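Local coordinates for protein cellulase (Rhodothermus marinus, PDB 3B7M) that hydrolyses internal beta-1,4-glucosidic bonds of cellulose as an endoglucanase of glycosyl hydrolase family 12, here in an engineered, thermostable form, at residues Y19-N24 with G41-T46; F100-N103 with V107-S110. All coordinates share one frame; numbering follows the deposited sequence. Where two conformers were deposited one is given.

Both contacts belong to one beta-jelly-roll domain of glycosyl hydrolase family 12. Contact 1 lies in the core and joins the two sheets face to face, strand 19-22 of the nine-stranded sheet against segment 41-46 of the six-stranded one. Contact 2 lies at the surface, where strand 91-101 of that same nine-stranded sheet ends and the chain turns back toward strand 112-122. Their centres are 27 Å apart, their nearest atoms are about 15 Å apart, and they do not touch. Contact 1 closes along the chain before contact 2 opens. As in other family 12 enzymes, the substrate cleft probably runs along the concave face of the larger sheet.

Contact 1 (Y19-N24 with G41-T46)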
ATOM      1  N   TYR A  19       5.902  -3.688 -13.122  1.00 16.24           N
ATOM      2  CA  TYR A  19       5.924  -3.302 -11.706  1.00 16.12           C
ATOM      3  C   TYR A  19       7.348  -3.085 -11.221  1.00 15.56           C
ATOM      4  O   TYR A  19       8.302  -3.516 -11.863  1.00 14.82           O
ATOM      5  CB  TYR A  19       5.267  -4.375 -10.817  1.00 15.59           C
ATOM      6  CG  TYR A  19       3.899  -4.832 -11.277  1.00 16.05           C
ATOM      7  CD1 TYR A  19       2.841  -3.936 -11.360  1.00 14.44           C
ATOM      8  CD2 TYR A  19       3.660  -6.174 -11.607  1.00 14.20           C
ATOM      9  CE1 TYR A  19       1.577  -4.351 -11.771  1.00 16.16           C
ATOM     10  CE2 TYR A  19       2.388  -6.600 -12.041  1.00 14.92           C
ATOM     11  CZ  TYR A  19       1.357  -5.681 -12.114  1.00 16.29           C
ATOM     12  OH  TYR A  19       0.095  -6.061 -12.544  1.00 17.55           O
ATOM     13  N   THR A  20       7.477  -2.400 -10.092  1.00 15.39           N
ATOM     14  CA  THR A  20       8.765  -2.226  -9.439  0.50 15.31           C
ATOM     15  C   THR A  20       8.653  -2.739  -8.008  1.00 15.51           C
ATOM     16  O   THR A  20       7.622  -2.541  -7.354  1.00 15.07           O
ATOM     17  CB  THR A  20       9.227  -0.750  -9.461  0.50 15.48           C
ATOM     18  OG1 THR A  20       8.235   0.074  -8.841  0.50 15.96           O
ATOM     19  CG2 THR A  20       9.443  -0.265 -10.906  0.50 14.33           C
ATOM     20  N   VAL A  21       9.693  -3.419  -7.540  1.00 14.96           N
ATOM     21  CA  VAL A  21       9.726  -3.925  -6.182  1.00 14.87           C
ATOM     22  C   VAL A  21      10.818  -3.176  -5.442  1.00 15.39           C
ATOM     23  O   VAL A  21      11.949  -3.105  -5.929  1.00 15.30           O
ATOM     24  CB  VAL A  21       9.974  -5.453  -6.156  1.00 15.02           C
ATOM     25  CG1 VAL A  21      10.179  -5.945  -4.738  1.00 15.18           C
ATOM     26  CG2 VAL A  21       8.808  -6.184  -6.802  1.00 14.39           C
ATOM     27  N   SER A  22      10.476  -2.610  -4.285  1.00 15.34           N
ATOM     28  CA  SER A  22      11.412  -1.778  -3.530  1.00 16.06           C
ATOM     29  C   SER A  22      11.561  -2.210  -2.086  1.00 15.96           C
ATOM     30  O   SER A  22      10.583  -2.566  -1.422  1.00 16.33           O
ATOM     31  CB  SER A  22      10.985  -0.307  -3.559  1.00 15.61           C
ATOM     32  OG  SER A  22      10.758   0.122  -4.889  1.00 17.58           O
ATOM     33  N   ASN A  23      12.792  -2.135  -1.601  1.00 15.43           N
ATOM     34  CA  ASN A  23      13.095  -2.440  -0.218  1.00 15.47           C
ATOM     35  C   ASN A  23      12.534  -1.351   0.705  1.00 15.22           C
ATOM     36  O   ASN A  23      11.901  -1.663   1.718  1.00 14.74           O
ATOM     37  CB  ASN A  23      14.607  -2.640  -0.064  1.00 15.72           C
ATOM     38  CG  ASN A  23      14.963  -3.661   0.980  1.00 16.07           C
ATOM     39  OD1 ASN A  23      14.180  -4.572   1.290  1.00 16.23           O
ATOM     40  ND2 ASN A  23      16.147  -3.502   1.565  1.00 18.29           N
ATOM     41  N   ASN A  24      12.728  -0.082   0.326  1.00 15.20           N
ATOM     42  CA  ASN A  24      12.021   1.062   0.930  1.00 16.05           C
ATOM     43  C   ASN A  24      12.132   1.100   2.467  1.00 16.72           C
ATOM     44  O   ASN A  24      11.124   1.138   3.184  1.00 16.83           O
ATOM     45  CB  ASN A  24      10.547   1.092   0.456  1.00 15.23           C
ATOM     46  CG  ASN A  24       9.838   2.445   0.704  1.00 16.65           C
ATOM     47  OD1 ASN A  24       8.604   2.489   0.892  1.00 16.87           O
ATOM     48  ND2 ASN A  24      10.592   3.538   0.684  1.00 15.60           N
ATOM     49  N   GLY A  41       7.535 -10.734  -9.556  1.00 19.62           N
ATOM     50  CA  GLY A  41       7.528  -9.690  -8.530  1.00 18.31           C
ATOM     51  C   GLY A  41       7.229 -10.184  -7.113  1.00 17.16           C
ATOM     52  O   GLY A  41       7.183  -9.381  -6.172  1.00 16.36           O
ATOM     53  N   ASN A  42       7.005 -11.491  -6.972  1.00 15.93           N
ATOM     54  CA  ASN A  42       6.783 -12.104  -5.678  1.00 16.18           C
ATOM     55  C   ASN A  42       8.002 -11.829  -4.795  1.00 15.55           C
ATOM     56  O   ASN A  42       9.140 -11.894  -5.271  1.00 15.46           O
ATOM     57  CB  ASN A  42       6.614 -13.630  -5.803  1.00 15.87           C
ATOM     58  CG  ASN A  42       5.365 -14.044  -6.586  1.00 17.59           C
ATOM     59  OD1 ASN A  42       4.512 -13.224  -6.948  1.00 15.87           O
ATOM     60  ND2 ASN A  42       5.252 -15.348  -6.838  1.00 17.35           N
ATOM     61  N   PHE A  43       7.777 -11.512  -3.524  1.00 15.09           N
ATOM     62  CA  PHE A  43       8.911 -11.333  -2.625  1.00 14.84           C
ATOM     63  C   PHE A  43       8.698 -11.875  -1.226  1.00 15.12           C
ATOM     64  O   PHE A  43       7.566 -11.942  -0.730  1.00 16.07           O
ATOM     65  CB  PHE A  43       9.428  -9.876  -2.621  1.00 14.01           C
ATOM     66  CG  PHE A  43       8.483  -8.879  -2.010  1.00 13.96           C
ATOM     67  CD1 PHE A  43       8.525  -8.602  -0.641  1.00 13.51           C
ATOM     68  CD2 PHE A  43       7.575  -8.192  -2.805  1.00 12.01           C
ATOM     69  CE1 PHE A  43       7.667  -7.680  -0.079  1.00 13.51           C
ATOM     70  CE2 PHE A  43       6.719  -7.259  -2.254  1.00 13.11           C
ATOM     71  CZ  PHE A  43       6.771  -6.989  -0.890  1.00 12.72           C
ATOM     72  N   THR A  44       9.802 -12.280  -0.605  1.00 14.91           N
ATOM     73  CA  THR A  44       9.820 -12.741   0.777  1.00 14.49           C
ATOM     74  C   THR A  44      10.770 -11.846   1.540  1.00 14.43           C
ATOM     75  O   THR A  44      11.881 -11.599   1.087  1.00 12.68           O
ATOM     76  CB  THR A  44      10.342 -14.187   0.861  1.00 15.03           C
ATOM     77  OG1 THR A  44       9.498 -15.029   0.067  1.00 16.01           O
ATOM     78  CG2 THR A  44      10.376 -14.708   2.331  1.00 15.73           C
ATOM     79  N   ILE A  45      10.324 -11.354   2.692  1.00 14.20           N
ATOM     80  CA  ILE A  45      11.223 -10.663   3.596  1.00 15.44           C
ATOM     81  C   ILE A  45      12.107 -11.695   4.328  1.00 16.08           C
ATOM     82  O   ILE A  45      11.631 -12.457   5.176  1.00 15.65           O
ATOM     83  CB  ILE A  45      10.453  -9.757   4.585  1.00 14.92           C
ATOM     84  CG1 ILE A  45       9.454  -8.884   3.805  1.00 14.97           C
ATOM     85  CG2 ILE A  45      11.445  -8.884   5.376  1.00 17.09           C
ATOM     86  CD1 ILE A  45       8.545  -8.019   4.655  1.00 14.96           C
ATOM     87  N   THR A  46      13.388 -11.718   3.980  1.00 16.65           N
ATOM     88  CA  THR A  46      14.309 -12.710   4.527  1.00 17.71           C
ATOM     89  C   THR A  46      15.031 -12.173   5.757  1.00 18.28           C
ATOM     90  O   THR A  46      15.553 -12.950   6.563  1.00 19.64           O
ATOM     91  CB  THR A  46      15.372 -13.134   3.487  1.00 17.68           C
ATOM     92  OG1 THR A  46      16.011 -11.964   2.991  1.00 18.68           O
ATOM     93  CG2 THR A  46      14.743 -13.900   2.326  1.00 17.91           C
TER
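Val21 packs on Gly41 and Phe43 in the core of the beta-jelly roll, where two sheets lie face to face. Strand 19-22 belongs to the nine-stranded sheet. Segment 41-46 runs from a loop into the first part of strand 43-48 of the six-stranded sheet. No hydrogen bond joins the two segments, so the contact is packing alone.

The CB of Val21 points toward segment 41-46, and the side chain forks there. One branch, CG2, lies beside the backbone N of its own residue and meets the backbone of Gly41. Its nearest atom there is the carbonyl O of Gly41, 3.6 Å from Val21 CG2. The CA of Gly41 is slightly farther, 4.1 Å from the same methyl. The backbone CA atoms of Val21 and Gly41 are 6.6 Å apart. Gly41 has no side chain, and Val21 CG2 rests against its backbone. The other branch, CG1, extends opposite the backbone N (chi1 173°) and meets the ring of Phe43.

Ile34 and Val36 of strand 32-37 and Ile62 of strand 61-65 also touch Val21. The side chain therefore has apolar neighbours from both sheets. Phe43 also touches Ser208 of strand 207-215. The ring of Phe43 has the carbonyl O of Gly41 in its plane, at the edge. The methyl CG1 of Val21 approaches that ring obliquely, 3.9 Å from Phe43 CD2.

Contact 2 (F100-N103 with V107-S110); sequences FAAN and VTYS
Strands 91-101 and 112-122 form a beta-hairpin of the jelly roll, and this contact lies in its connecting loop, at the protein surface. Segment 100-103 carries the end of strand 91-101 into the loop. Segment 107-110 brings the chain back toward strand 112-122. Thr108 is the residue of the returning arm that meets Ala102 and Asn103. The CA atoms of Asn103 and Thr108 are 6.5 Å apart. No direct hydrogen bond joins the two segments.

The CB of Thr108 points toward segment 100-103. Its hydroxyl lies beside its own backbone N (chi1 -49°), which places OG1 next to Asn103. Thr108 OG1 is 3.3 Å from Asn103 CB. The methyl of Ala102 comes up to the same side chain, with Ala102 CB 4.0 Å from Thr108 OG1 and 4.2 Å from Thr108 CB.

The polar link is made by a water. It accepts a hydrogen bond from Asn103 N at 2.9 Å, so a backbone N-H in the loop, two residues past the strand end, is satisfied by the water. Asn103 OD1 accepts a hydrogen bond from the N of Asn105, an Asx turn. Thr108 OG1 also makes a weak hydrogen bond to the O of His106. Ala102 and Gly111 are joined by a backbone hydrogen bond at the base of the loop. The same water completes the bridge with a hydrogen bond to Thr108 OG1 at 2.6 Å.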
ATOM      1  N   PHE A 100      -2.645  10.001  -4.790  1.00 19.14           N
ATOM      2  CA  PHE A 100      -3.342  10.964  -5.637  1.00 19.19           C
ATOM      3  C   PHE A 100      -2.688  12.318  -5.501  1.00 20.01           C
ATOM      4  O   PHE A 100      -2.262  12.694  -4.407  1.00 19.81           O
ATOM      5  CB  PHE A 100      -4.804  11.115  -5.222  1.00 18.95           C
ATOM      6  CG  PHE A 100      -5.567   9.826  -5.211  1.00 19.40           C
ATOM      7  CD1 PHE A 100      -5.522   8.988  -4.104  1.00 18.44           C
ATOM      8  CD2 PHE A 100      -6.323   9.445  -6.304  1.00 19.11           C
ATOM      9  CE1 PHE A 100      -6.238   7.784  -4.090  1.00 19.08           C
ATOM     10  CE2 PHE A 100      -7.034   8.244  -6.291  1.00 19.74           C
ATOM     11  CZ  PHE A 100      -6.989   7.427  -5.173  1.00 19.04           C
ATOM     12  N   ALA A 101      -2.630  13.061  -6.605  1.00 20.34           N
ATOM     13  CA  ALA A 101      -2.129  14.428  -6.579  1.00 20.75           C
ATOM     14  C   ALA A 101      -2.921  15.315  -7.535  1.00 21.23           C
ATOM     15  O   ALA A 101      -3.338  14.876  -8.621  1.00 20.63           O
ATOM     16  CB  ALA A 101      -0.652  14.456  -6.930  1.00 20.77           C
ATOM     17  N   ALA A 102      -3.129  16.563  -7.125  1.00 21.83           N
ATOM     18  CA  ALA A 102      -3.751  17.550  -7.990  1.00 23.25           C
ATOM     19  C   ALA A 102      -2.857  17.816  -9.203  1.00 24.06           C
ATOM     20  O   ALA A 102      -3.342  17.968 -10.328  1.00 23.61           O
ATOM     21  CB  ALA A 102      -4.010  18.839  -7.222  1.00 23.60           C
ATOM     22  N   ASN A 103      -1.555  17.846  -8.965  1.00 25.20           N
ATOM     23  CA  ASN A 103      -0.603  18.283  -9.971  1.00 27.98           C
ATOM     24  C   ASN A 103       0.512  17.265 -10.137  1.00 29.48           C
ATOM     25  O   ASN A 103       1.413  17.210  -9.288  1.00 29.91           O
ATOM     26  CB  ASN A 103      -0.006  19.633  -9.548  1.00 28.01           C
ATOM     27  CG  ASN A 103       0.623  20.408 -10.711  1.00 29.44           C
ATOM     28  OD1 ASN A 103       0.775  19.896 -11.826  1.00 30.12           O
ATOM     29  ND2 ASN A 103       0.998  21.657 -10.440  1.00 27.98           N
ATOM     30  N   VAL A 107       4.281  19.266  -6.280  1.00 38.93           N
ATOM     31  CA  VAL A 107       3.610  19.067  -4.996  1.00 39.41           C
ATOM     32  C   VAL A 107       2.560  20.163  -4.772  1.00 39.67           C
ATOM     33  O   VAL A 107       2.793  21.339  -5.086  1.00 39.67           O
ATOM     34  CB  VAL A 107       4.630  18.965  -3.812  1.00 39.41           C
ATOM     35  CG1 VAL A 107       5.157  20.331  -3.397  1.00 39.50           C
ATOM     36  CG2 VAL A 107       4.008  18.243  -2.618  1.00 39.91           C
ATOM     37  N   THR A 108       1.391  19.765  -4.278  1.00 39.92           N
ATOM     38  CA  THR A 108       0.314  20.710  -4.010  1.00 40.32           C
ATOM     39  C   THR A 108      -0.120  20.525  -2.560  1.00 40.75           C
ATOM     40  O   THR A 108      -0.639  19.459  -2.196  1.00 40.50           O
ATOM     41  CB  THR A 108      -0.900  20.496  -4.964  1.00 40.50           C
ATOM     42  OG1 THR A 108      -0.452  20.404  -6.325  1.00 39.83           O
ATOM     43  CG2 THR A 108      -1.926  21.635  -4.828  1.00 40.45           C
ATOM     44  N   TYR A 109       0.101  21.555  -1.739  1.00 41.14           N
ATOM     45  CA  TYR A 109      -0.276  21.495  -0.327  1.00 41.72           C
ATOM     46  C   TYR A 109      -1.775  21.264  -0.186  1.00 41.65           C
ATOM     47  O   TYR A 109      -2.582  21.975  -0.799  1.00 41.63           O
ATOM     48  CB  TYR A 109       0.129  22.764   0.425  1.00 42.20           C
ATOM     49  CG  TYR A 109       0.030  22.637   1.936  1.00 42.49           C
ATOM     50  CD1 TYR A 109      -1.170  22.905   2.605  1.00 43.02           C
ATOM     51  CD2 TYR A 109       1.135  22.254   2.693  1.00 43.00           C
ATOM     52  CE1 TYR A 109      -1.266  22.790   3.996  1.00 43.12           C
ATOM     53  CE2 TYR A 109       1.052  22.135   4.085  1.00 43.74           C
ATOM     54  CZ  TYR A 109      -0.152  22.405   4.728  1.00 43.56           C
ATOM     55  OH  TYR A 109      -0.235  22.290   6.099  1.00 43.52           O
ATOM     56  N   SER A 110      -2.134  20.252   0.604  1.00 41.43           N
ATOM     57  CA  SER A 110      -3.535  19.905   0.836  1.00 41.44           C
ATOM     58  C   SER A 110      -4.200  19.396  -0.462  1.00 40.69           C
ATOM     59  O   SER A 110      -5.419  19.170  -0.508  1.00 41.00           O
ATOM     60  CB  SER A 110      -4.277  21.120   1.438  1.00 41.64           C
ATOM     61  OG  SER A 110      -5.657  20.866   1.653  1.00 43.60           O
TER
HETATM   62  O   HOH W   1       0.119  17.840  -6.607  1.00 28.08           O